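Local atomic coordinates of conserved domain protein (Porphyromonas gingivalis, PDB entry 3PNN), a protein that probably acts as a cytoplasmic glycosyltransferase that forms glycosidic linkages, built on an alpha/beta/alpha Rossmann-like fold. Residues E230-F235 and S245-P250; E89-P94 and N234-H239; G102-V107 and P222-Y227. All blocks are in the same frame, centred on the assembly; numbering follows the deposited sequence. Where two conformers were deposited one is given.

Interaction 1: residues E230-F235 and S245-P250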
loop_
_atom_site.group_PDB
_atom_site.type_symbol
_atom_site.label_atom_id
_atom_site.label_comp_id
_atom_site.label_asym_id
_atom_site.label_seq_id
_atom_site.Cartn_x
_atom_site.Cartn_y
_atom_site.Cartn_z
ATOM N N GLU A 230 6.642 -18.693 -1.991
ATOM C CA GLU A 230 7.816 -19.388 -1.475
ATOM C C GLU A 230 8.158 -18.912 -0.055
ATOM O O GLU A 230 8.392 -19.724 0.837
ATOM C CB GLU A 230 9.014 -19.193 -2.409
ATOM C CG GLU A 230 10.336 -19.658 -1.823
ATOM C CD GLU A 230 11.532 -19.042 -2.532
ATOM O OE1 GLU A 230 11.428 -18.782 -3.752
ATOM O OE2 GLU A 230 12.569 -18.813 -1.866
ATOM N N LEU A 231 8.184 -17.596 0.142
ATOM C CA LEU A 231 8.533 -17.016 1.434
ATOM C C LEU A 231 7.412 -17.194 2.454
ATOM O O LEU A 231 7.661 -17.276 3.656
ATOM C CB LEU A 231 8.890 -15.536 1.273
ATOM C CG LEU A 231 10.218 -15.321 0.541
ATOM C CD1 LEU A 231 10.497 -13.846 0.311
ATOM C CD2 LEU A 231 11.341 -15.967 1.329
ATOM N N PHE A 232 6.174 -17.257 1.973
ATOM C CA PHE A 232 5.044 -17.524 2.875
ATOM C C PHE A 232 5.146 -18.908 3.503
ATOM O O PHE A 232 4.900 -19.085 4.708
ATOM C CB PHE A 232 3.708 -17.369 2.136
ATOM C CG PHE A 232 2.513 -17.247 3.057
ATOM C CD1 PHE A 232 2.602 -16.526 4.238
ATOM C CD2 PHE A 232 1.291 -17.827 2.720
ATOM C CE1 PHE A 232 1.488 -16.390 5.080
ATOM C CE2 PHE A 232 0.179 -17.702 3.555
ATOM C CZ PHE A 232 0.278 -16.983 4.737
ATOM N N ILE A 233 5.480 -19.905 2.687
ATOM C CA ILE A 233 5.726 -21.249 3.209
ATOM C C ILE A 233 6.788 -21.199 4.307
ATOM O O ILE A 233 6.627 -21.814 5.365
ATOM C CB ILE A 233 6.133 -22.242 2.084
ATOM C CG1 ILE A 233 4.905 -22.564 1.222
ATOM C CG2 ILE A 233 6.748 -23.532 2.670
ATOM C CD1 ILE A 233 5.239 -23.170 -0.127
ATOM N N ASN A 234 7.865 -20.455 4.062
ATOM C CA ASN A 234 8.934 -20.343 5.057
ATOM C C ASN A 234 8.403 -19.697 6.320
ATOM O O ASN A 234 8.684 -20.143 7.432
ATOM C CB ASN A 234 10.105 -19.522 4.503
ATOM C CG ASN A 234 10.907 -20.281 3.461
ATOM O OD1 ASN A 234 10.801 -21.501 3.353
ATOM N ND2 ASN A 234 11.710 -19.559 2.686
ATOM N N PHE A 235 7.626 -18.637 6.128
ATOM C CA PHE A 235 7.012 -17.909 7.230
ATOM C C PHE A 235 6.103 -18.797 8.066
ATOM O O PHE A 235 6.232 -18.845 9.292
ATOM C CB PHE A 235 6.223 -16.721 6.687
ATOM C CG PHE A 235 5.304 -16.096 7.698
ATOM C CD1 PHE A 235 5.773 -15.131 8.576
ATOM C CD2 PHE A 235 3.975 -16.479 7.772
ATOM C CE1 PHE A 235 4.923 -14.547 9.506
ATOM C CE2 PHE A 235 3.122 -15.906 8.701
ATOM C CZ PHE A 235 3.594 -14.937 9.567
ATOM N N SER A 245 1.846 -13.261 14.597
ATOM C CA SER A 245 2.859 -13.123 13.554
ATOM C C SER A 245 2.227 -12.605 12.263
ATOM O O SER A 245 1.070 -12.916 11.974
ATOM C CB SER A 245 3.560 -14.459 13.307
ATOM O OG SER A 245 2.618 -15.482 13.035
ATOM N N GLU A 246 2.983 -11.814 11.499
ATOM C CA GLU A 246 2.466 -11.202 10.272
ATOM C C GLU A 246 3.467 -11.258 9.130
ATOM O O GLU A 246 4.673 -11.114 9.335
ATOM C CB GLU A 246 2.069 -9.746 10.506
ATOM C CG GLU A 246 0.772 -9.569 11.278
ATOM C CD GLU A 246 0.398 -8.106 11.421
ATOM O OE1 GLU A 246 -0.399 -7.608 10.593
ATOM O OE2 GLU A 246 0.915 -7.452 12.353
ATOM N N PHE A 247 2.939 -11.447 7.926
ATOM C CA PHE A 247 3.732 -11.587 6.705
ATOM C C PHE A 247 3.570 -10.308 5.900
ATOM O O PHE A 247 2.533 -10.103 5.259
ATOM C CB PHE A 247 3.194 -12.800 5.935
ATOM C CG PHE A 247 3.998 -13.190 4.723
ATOM C CD1 PHE A 247 5.335 -13.539 4.835
ATOM C CD2 PHE A 247 3.389 -13.275 3.476
ATOM C CE1 PHE A 247 6.072 -13.929 3.718
ATOM C CE2 PHE A 247 4.118 -13.668 2.352
ATOM C CZ PHE A 247 5.460 -13.991 2.473
ATOM N N PHE A 248 4.590 -9.447 5.951
ATOM C CA PHE A 248 4.521 -8.072 5.433
ATOM C C PHE A 248 5.251 -7.898 4.109
ATOM O O PHE A 248 6.272 -8.541 3.876
ATOM C CB PHE A 248 5.176 -7.105 6.422
ATOM C CG PHE A 248 4.412 -6.920 7.698
ATOM C CD1 PHE A 248 3.156 -6.338 7.689
ATOM C CD2 PHE A 248 4.966 -7.298 8.908
ATOM C CE1 PHE A 248 2.452 -6.156 8.865
ATOM C CE2 PHE A 248 4.269 -7.118 10.090
ATOM C CZ PHE A 248 3.011 -6.545 10.066
ATOM N N ILE A 249 4.769 -6.978 3.274
ATOM C CA ILE A 249 5.414 -6.731 1.984
ATOM C C ILE A 249 6.908 -6.329 2.085
ATOM O O ILE A 249 7.763 -6.917 1.399
ATOM C CB ILE A 249 4.638 -5.692 1.170
ATOM C CG1 ILE A 249 3.232 -6.217 0.853
ATOM C CG2 ILE A 249 5.400 -5.322 -0.102
ATOM C CD1 ILE A 249 2.313 -5.137 0.276
ATOM N N PRO A 250 7.232 -5.326 2.928
ATOM C CA PRO A 250 8.635 -4.894 3.065
ATOM C C PRO A 250 9.572 -6.039 3.430
ATOM O O PRO A 250 10.713 -6.073 2.956
ATOM C CB PRO A 250 8.595 -3.898 4.231
ATOM C CG PRO A 250 7.192 -3.468 4.343
ATOM C CD PRO A 250 6.330 -4.578 3.825
#

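Interaction 2: residues E89-P94 and N234-H239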
loop_
_atom_site.group_PDB
_atom_site.type_symbol
_atom_site.label_atom_id
_atom_site.label_comp_id
_atom_site.label_asym_id
_atom_site.label_seq_id
_atom_site.Cartn_x
_atom_site.Cartn_y
_atom_site.Cartn_z
ATOM N N GLU A 89 -1.206 -25.353 -0.073
ATOM C CA GLU A 89 -1.559 -26.753 0.105
ATOM C C GLU A 89 -0.622 -27.392 1.124
ATOM O O GLU A 89 0.597 -27.262 1.023
ATOM C CB GLU A 89 -1.481 -27.489 -1.234
ATOM C CG GLU A 89 -2.297 -28.772 -1.297
ATOM C CD GLU A 89 -2.254 -29.423 -2.671
ATOM O OE1 GLU A 89 -1.390 -29.035 -3.486
ATOM O OE2 GLU A 89 -3.081 -30.323 -2.933
ATOM N N GLY A 90 -1.194 -28.063 2.118
ATOM C CA GLY A 90 -0.401 -28.737 3.133
ATOM C C GLY A 90 -0.431 -28.045 4.484
ATOM O O GLY A 90 -0.098 -28.645 5.507
ATOM N N PHE A 91 -0.826 -26.775 4.489
ATOM C CA PHE A 91 -0.907 -26.002 5.721
ATOM C C PHE A 91 -2.350 -25.821 6.169
ATOM O O PHE A 91 -3.247 -25.608 5.352
ATOM C CB PHE A 91 -0.253 -24.626 5.542
ATOM C CG PHE A 91 1.251 -24.663 5.510
ATOM C CD1 PHE A 91 1.982 -24.688 6.687
ATOM C CD2 PHE A 91 1.934 -24.662 4.306
ATOM C CE1 PHE A 91 3.370 -24.717 6.662
ATOM C CE2 PHE A 91 3.322 -24.690 4.275
ATOM C CZ PHE A 91 4.037 -24.719 5.453
ATOM N N SER A 92 -2.569 -25.906 7.474
ATOM C CA SER A 92 -3.873 -25.608 8.045
ATOM C C SER A 92 -3.763 -24.410 8.972
ATOM O O SER A 92 -2.700 -24.146 9.535
ATOM C CB SER A 92 -4.420 -26.817 8.808
ATOM O OG SER A 92 -4.739 -27.870 7.917
ATOM N N CYS A 93 -4.862 -23.681 9.123
ATOM C CA CYS A 93 -4.904 -22.547 10.036
ATOM C C CYS A 93 -5.057 -23.025 11.480
ATOM O O CYS A 93 -5.997 -23.757 11.794
ATOM C CB CYS A 93 -6.062 -21.620 9.664
ATOM S SG CYS A 93 -6.116 -20.117 10.630
ATOM N N PRO A 94 -4.134 -22.608 12.363
ATOM C CA PRO A 94 -4.157 -23.002 13.780
ATOM C C PRO A 94 -5.512 -22.735 14.436
ATOM O O PRO A 94 -6.241 -21.831 14.020
ATOM C CB PRO A 94 -3.081 -22.114 14.408
ATOM C CG PRO A 94 -2.148 -21.808 13.284
ATOM C CD PRO A 94 -2.996 -21.727 12.049
ATOM N N ASN A 234 7.865 -20.455 4.062
ATOM C CA ASN A 234 8.934 -20.343 5.057
ATOM C C ASN A 234 8.403 -19.697 6.320
ATOM O O ASN A 234 8.684 -20.143 7.432
ATOM C CB ASN A 234 10.105 -19.522 4.503
ATOM C CG ASN A 234 10.907 -20.281 3.461
ATOM O OD1 ASN A 234 10.801 -21.501 3.353
ATOM N ND2 ASN A 234 11.710 -19.559 2.686
ATOM N N PHE A 235 7.626 -18.637 6.128
ATOM C CA PHE A 235 7.012 -17.909 7.230
ATOM C C PHE A 235 6.103 -18.797 8.066
ATOM O O PHE A 235 6.232 -18.845 9.292
ATOM C CB PHE A 235 6.223 -16.721 6.687
ATOM C CG PHE A 235 5.304 -16.096 7.698
ATOM C CD1 PHE A 235 5.773 -15.131 8.576
ATOM C CD2 PHE A 235 3.975 -16.479 7.772
ATOM C CE1 PHE A 235 4.923 -14.547 9.506
ATOM C CE2 PHE A 235 3.122 -15.906 8.701
ATOM C CZ PHE A 235 3.594 -14.937 9.567
ATOM N N LEU A 236 5.182 -19.499 7.413
ATOM C CA LEU A 236 4.289 -20.424 8.115
ATOM C C LEU A 236 5.055 -21.488 8.897
ATOM O O LEU A 236 4.697 -21.836 10.029
ATOM C CB LEU A 236 3.319 -21.081 7.132
ATOM C CG LEU A 236 2.340 -20.084 6.496
ATOM C CD1 LEU A 236 1.640 -20.679 5.284
ATOM C CD2 LEU A 236 1.326 -19.613 7.530
ATOM N N ASN A 237 6.110 -22.017 8.293
ATOM C CA ASN A 237 6.930 -23.003 8.981
ATOM C C ASN A 237 7.589 -22.455 10.246
ATOM O O ASN A 237 7.726 -23.171 11.231
ATOM C CB ASN A 237 7.983 -23.590 8.037
ATOM C CG ASN A 237 7.413 -24.662 7.134
ATOM O OD1 ASN A 237 6.500 -25.392 7.524
ATOM N ND2 ASN A 237 7.945 -24.765 5.923
ATOM N N ALA A 238 7.985 -21.188 10.219
ATOM C CA ALA A 238 8.728 -20.598 11.328
ATOM C C ALA A 238 7.833 -19.950 12.379
ATOM O O ALA A 238 8.130 -20.014 13.575
ATOM C CB ALA A 238 9.739 -19.591 10.810
ATOM N N HIS A 239 6.736 -19.345 11.932
ATOM C CA HIS A 239 5.908 -18.505 12.792
ATOM C C HIS A 239 4.420 -18.809 12.654
ATOM O O HIS A 239 3.579 -18.074 13.174
ATOM C CB HIS A 239 6.149 -17.021 12.470
ATOM C CG HIS A 239 7.595 -16.658 12.344
ATOM N ND1 HIS A 239 8.450 -16.615 13.425
ATOM C CD2 HIS A 239 8.342 -16.327 11.263
ATOM C CE1 HIS A 239 9.658 -16.273 13.017
ATOM N NE2 HIS A 239 9.621 -16.094 11.707
#

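Interaction 3: residues G102-V107 and P222-Y227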
loop_
_atom_site.group_PDB
_atom_site.type_symbol
_atom_site.label_atom_id
_atom_site.label_comp_id
_atom_site.label_asym_id
_atom_site.label_seq_id
_atom_site.Cartn_x
_atom_site.Cartn_y
_atom_site.Cartn_z
ATOM N N GLY A 102 -1.487 -10.884 7.245
ATOM C CA GLY A 102 -0.661 -9.720 6.952
ATOM C C GLY A 102 -0.782 -9.198 5.525
ATOM O O GLY A 102 -1.385 -9.850 4.673
ATOM N N THR A 103 -0.200 -8.033 5.251
ATOM C CA THR A 103 -0.362 -7.403 3.939
ATOM C C THR A 103 0.131 -8.223 2.745
ATOM O O THR A 103 -0.446 -8.131 1.657
ATOM C CB THR A 103 0.289 -5.998 3.857
ATOM O OG1 THR A 103 1.699 -6.107 4.109
ATOM C CG2 THR A 103 -0.352 -5.062 4.871
ATOM N N ASN A 104 1.210 -8.986 2.909
ATOM C CA ASN A 104 1.685 -9.756 1.761
ATOM C C ASN A 104 0.829 -11.020 1.561
ATOM O O ASN A 104 0.767 -11.547 0.459
ATOM C CB ASN A 104 3.194 -10.051 1.830
ATOM C CG ASN A 104 3.844 -10.127 0.449
ATOM O OD1 ASN A 104 3.491 -10.969 -0.374
ATOM N ND2 ASN A 104 4.813 -9.258 0.204
ATOM N N HIS A 105 0.129 -11.473 2.605
ATOM C CA HIS A 105 -0.863 -12.542 2.416
ATOM C C HIS A 105 -2.076 -11.993 1.642
ATOM O O HIS A 105 -2.609 -12.648 0.751
ATOM C CB HIS A 105 -1.299 -13.163 3.746
ATOM C CG HIS A 105 -2.429 -14.142 3.622
ATOM N ND1 HIS A 105 -3.722 -13.842 4.005
ATOM C CD2 HIS A 105 -2.461 -15.417 3.165
ATOM C CE1 HIS A 105 -4.499 -14.889 3.787
ATOM N NE2 HIS A 105 -3.758 -15.860 3.280
ATOM N N ALA A 106 -2.497 -10.781 1.984
ATOM C CA ALA A 106 -3.517 -10.079 1.207
ATOM C C ALA A 106 -3.125 -9.947 -0.270
ATOM O O ALA A 106 -3.954 -10.162 -1.157
ATOM C CB ALA A 106 -3.800 -8.713 1.817
ATOM N N VAL A 107 -1.868 -9.601 -0.546
ATOM C CA VAL A 107 -1.396 -9.518 -1.923
ATOM C C VAL A 107 -1.524 -10.862 -2.657
ATOM O O VAL A 107 -1.948 -10.915 -3.818
ATOM C CB VAL A 107 0.083 -9.026 -2.003
ATOM C CG1 VAL A 107 0.621 -9.184 -3.419
ATOM C CG2 VAL A 107 0.185 -7.561 -1.566
ATOM N N PRO A 222 3.865 -10.379 -12.154
ATOM C CA PRO A 222 3.207 -11.513 -11.472
ATOM C C PRO A 222 4.148 -12.558 -10.858
ATOM O O PRO A 222 3.706 -13.325 -9.985
ATOM C CB PRO A 222 2.315 -12.118 -12.568
ATOM C CG PRO A 222 2.002 -10.912 -13.476
ATOM C CD PRO A 222 3.315 -10.137 -13.499
ATOM N N ASP A 223 5.413 -12.604 -11.274
ATOM C CA ASP A 223 6.356 -13.537 -10.631
ATOM C C ASP A 223 6.460 -13.216 -9.139
ATOM O O ASP A 223 6.866 -14.046 -8.343
ATOM C CB ASP A 223 7.743 -13.460 -11.271
ATOM C CG ASP A 223 8.178 -12.032 -11.535
ATOM O OD1 ASP A 223 9.031 -11.507 -10.774
ATOM O OD2 ASP A 223 7.655 -11.430 -12.496
ATOM N N TYR A 224 6.107 -11.992 -8.773
ATOM C CA TYR A 224 6.122 -11.606 -7.368
ATOM C C TYR A 224 5.201 -12.503 -6.539
ATOM O O TYR A 224 5.497 -12.814 -5.388
ATOM C CB TYR A 224 5.735 -10.122 -7.181
ATOM C CG TYR A 224 5.861 -9.690 -5.722
ATOM C CD1 TYR A 224 7.114 -9.529 -5.139
ATOM C CD2 TYR A 224 4.735 -9.464 -4.932
ATOM C CE1 TYR A 224 7.251 -9.153 -3.808
ATOM C CE2 TYR A 224 4.862 -9.084 -3.575
ATOM C CZ TYR A 224 6.125 -8.921 -3.040
ATOM O OH TYR A 224 6.292 -8.553 -1.726
ATOM N N PHE A 225 4.075 -12.925 -7.106
ATOM C CA PHE A 225 3.205 -13.844 -6.364
ATOM C C PHE A 225 3.918 -15.155 -6.039
ATOM O O PHE A 225 3.740 -15.725 -4.960
ATOM C CB PHE A 225 1.916 -14.151 -7.133
ATOM C CG PHE A 225 1.064 -12.942 -7.418
ATOM C CD1 PHE A 225 0.490 -12.210 -6.383
ATOM C CD2 PHE A 225 0.793 -12.568 -8.729
ATOM C CE1 PHE A 225 -0.312 -11.095 -6.650
ATOM C CE2 PHE A 225 -0.007 -11.466 -9.007
ATOM C CZ PHE A 225 -0.566 -10.719 -7.960
ATOM N N ASP A 226 4.698 -15.654 -6.987
ATOM C CA ASP A 226 5.398 -16.926 -6.797
ATOM C C ASP A 226 6.493 -16.816 -5.740
ATOM O O ASP A 226 6.650 -17.714 -4.901
ATOM C CB ASP A 226 6.017 -17.411 -8.115
ATOM C CG ASP A 226 4.968 -17.775 -9.153
ATOM O OD1 ASP A 226 3.870 -18.237 -8.765
ATOM O OD2 ASP A 226 5.233 -17.587 -10.358
ATOM N N TYR A 227 7.263 -15.731 -5.789
ATOM C CA TYR A 227 8.292 -15.530 -4.774
ATOM C C TYR A 227 7.630 -15.374 -3.405
ATOM O O TYR A 227 8.130 -15.895 -2.403
ATOM C CB TYR A 227 9.153 -14.303 -5.089
ATOM C CG TYR A 227 10.046 -14.469 -6.303
ATOM C CD1 TYR A 227 10.867 -15.593 -6.451
ATOM C CD2 TYR A 227 10.073 -13.502 -7.299
ATOM C CE1 TYR A 227 11.684 -15.739 -7.577
ATOM C CE2 TYR A 227 10.888 -13.637 -8.420
ATOM C CZ TYR A 227 11.684 -14.751 -8.553
ATOM O OH TYR A 227 12.495 -14.869 -9.669
#

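Interaction 1: residues E230-F235 and S245-P250
Aromatic packing dominates this contact, where Phe247 inserts its ring against one side of helix 223-239 between Leu231, Phe232 and Phe235. With CG anti to the backbone N (chi1 -173°), the Phe247 ring reaches out from its extended chain to the helix surface. Neither aromatic partner stacks flat on it. The Phe232 and Phe247 planes are 36° apart with centroids separated by 4.9 Å, and CD1 of Phe232 lies 3.4 Å from CD2 of Phe247, over the outer part of the Phe247 face. The Phe235 and Phe247 rings meet at a similarly oblique angle, their centroids 5.4 Å apart.

Two CH-pi contacts complete the cluster. Phe247 CB sits almost exactly on the normal of the Phe235 ring, 5° off it and 4.0 Å from the centroid, while CA of Phe232 lies over the Phe247 face. Aliphatic contact comes from Leu231, whose CB meets the Phe247 rim in its plane, 3.9 Å from CZ.

Polar atoms also touch the cluster. Phe232 N lies 3.4 Å from Phe247 CZ, Glu246 O approaches Phe235 CE1 to 3.4 Å, and Ser245 OG, hydrogen-bonded to His239 O, lies near Phe235 CZ. Phe232 also meets His105, and Phe235 touches Trp101. No hydrogen bond crosses between the two segments, so the chain leading into helix 249-259 is held mainly by buried, oblique aromatic packing with Leu231 at its rim.

Interaction 2: residues E89-P94 and N234-H239
Phe91, in an irregular loop segment, faces the last part of helix 223-239, and its CA lies 8.0 Å from CA of Leu236. That spacing keeps the two backbones apart, with no hydrogen bond between residues 89-94 and 234-239. The gap is bridged almost entirely by one aromatic side chain.

Phe91 CG is anti to the carbonyl carbon (chi1 -74°), and its CB already points at the helix, which carries the ring onto the Leu236 and Asn237 side chains. Leu236 takes the face: its CB stands 4.0 Å from the ring centroid, 25° off the normal, in a CH-pi contact displaced toward the CE1 side, where CB and CE1 are 3.7 Å apart. The CD1 methyl of Leu236 reaches another part of the ring, 4.0 Å from CG.

Asn237 takes the edge. Its OD1 lies near the ring plane at 3.3 Å from both CE1 and CZ of Phe91, and the amide is turned 51° from the ring. The Phe91 ring also packs on Ile233, one turn earlier in the helix, and Leu236 touches Pro88, so the loop grips the helix at more than one point.

Chemically, apolar carbon covers the face while a carbonyl oxygen meets the rim, where the weakly positive C-H groups probably give a modest electrostatic attraction. The join probably rests mainly on dispersion, with Asn237 at its exposed rim.

Interaction 3: residues G102-V107 and P222-Y227
Tyr224 extends its side chain from helix 223-239 with CG anti to the backbone N (chi1 -175°), which carries the phenol toward the start of helix 103-108 and sets its hydroxyl against Asn104. The Asn104 CB does not itself point at the tyrosine; it is the far end of the side chain that turns inward and brings ND2 to the hydroxyl. Phe225, the next residue, has CG anti to the carbonyl carbon instead, and its ring runs off along a different path to Val107.

One hydrogen bond crosses the interface, from Asn104 ND2 to Tyr224 OH at 2.5 Å, with an N-H...O angle of 149°. The hydroxyl oxygen lies almost in the amide plane, while ND2 sits near the plane of the phenol ring. The separation is unusually short for this kind of bond, so its exact length is doubtful. The other end of the amide is held too: the bond of Asn104 OD1 to Ser228 OG probably limits the rotation of the amide, with the short contact at ND2 as a second restraint.

Val107 supplies the apolar part. Its CG1 methyl lies at the Tyr224 edge, 4.2 Å from CE2, and 3.9 Å from Phe225 CE1. Val107 O also meets the rim of the Phe225 ring near its plane, 3.3 Å from CE1. Phe220 stacks on Tyr224.

The short helical segments run at 129° between their N-to-C directions, nearer antiparallel than parallel, their axes 10.8 Å apart at closest approach. This is buried helix-helix packing within a Rossmann-like alpha/beta/alpha domain. The Gly102 to Ala106 sequence resembles the G-T-x-H-A run of GlmU-like sugar nucleotidyltransferases, which is consistent with a related fold.

All three contacts draw on helix 223-239: interaction 3 uses its first turn, interaction 1 its middle and interaction 2 its end. Interaction 1 lies between the others, its centre about 9 Å from that of interaction 3 and about 10 Å from that of interaction 2. Phe247 O is 2.9 Å from Asn104 N, a probable hydrogen bond joining interactions 1 and 3, while interactions 1 and 2 share Asn234 and Phe235 and are also joined by the Ser245 to His239 hydrogen bond. Interactions 2 and 3 do not touch, their nearest atoms being about 7 Å apart. Together they place the 89-94 loop, helix 103-108 and the chain entering helix 249-259 against one helix.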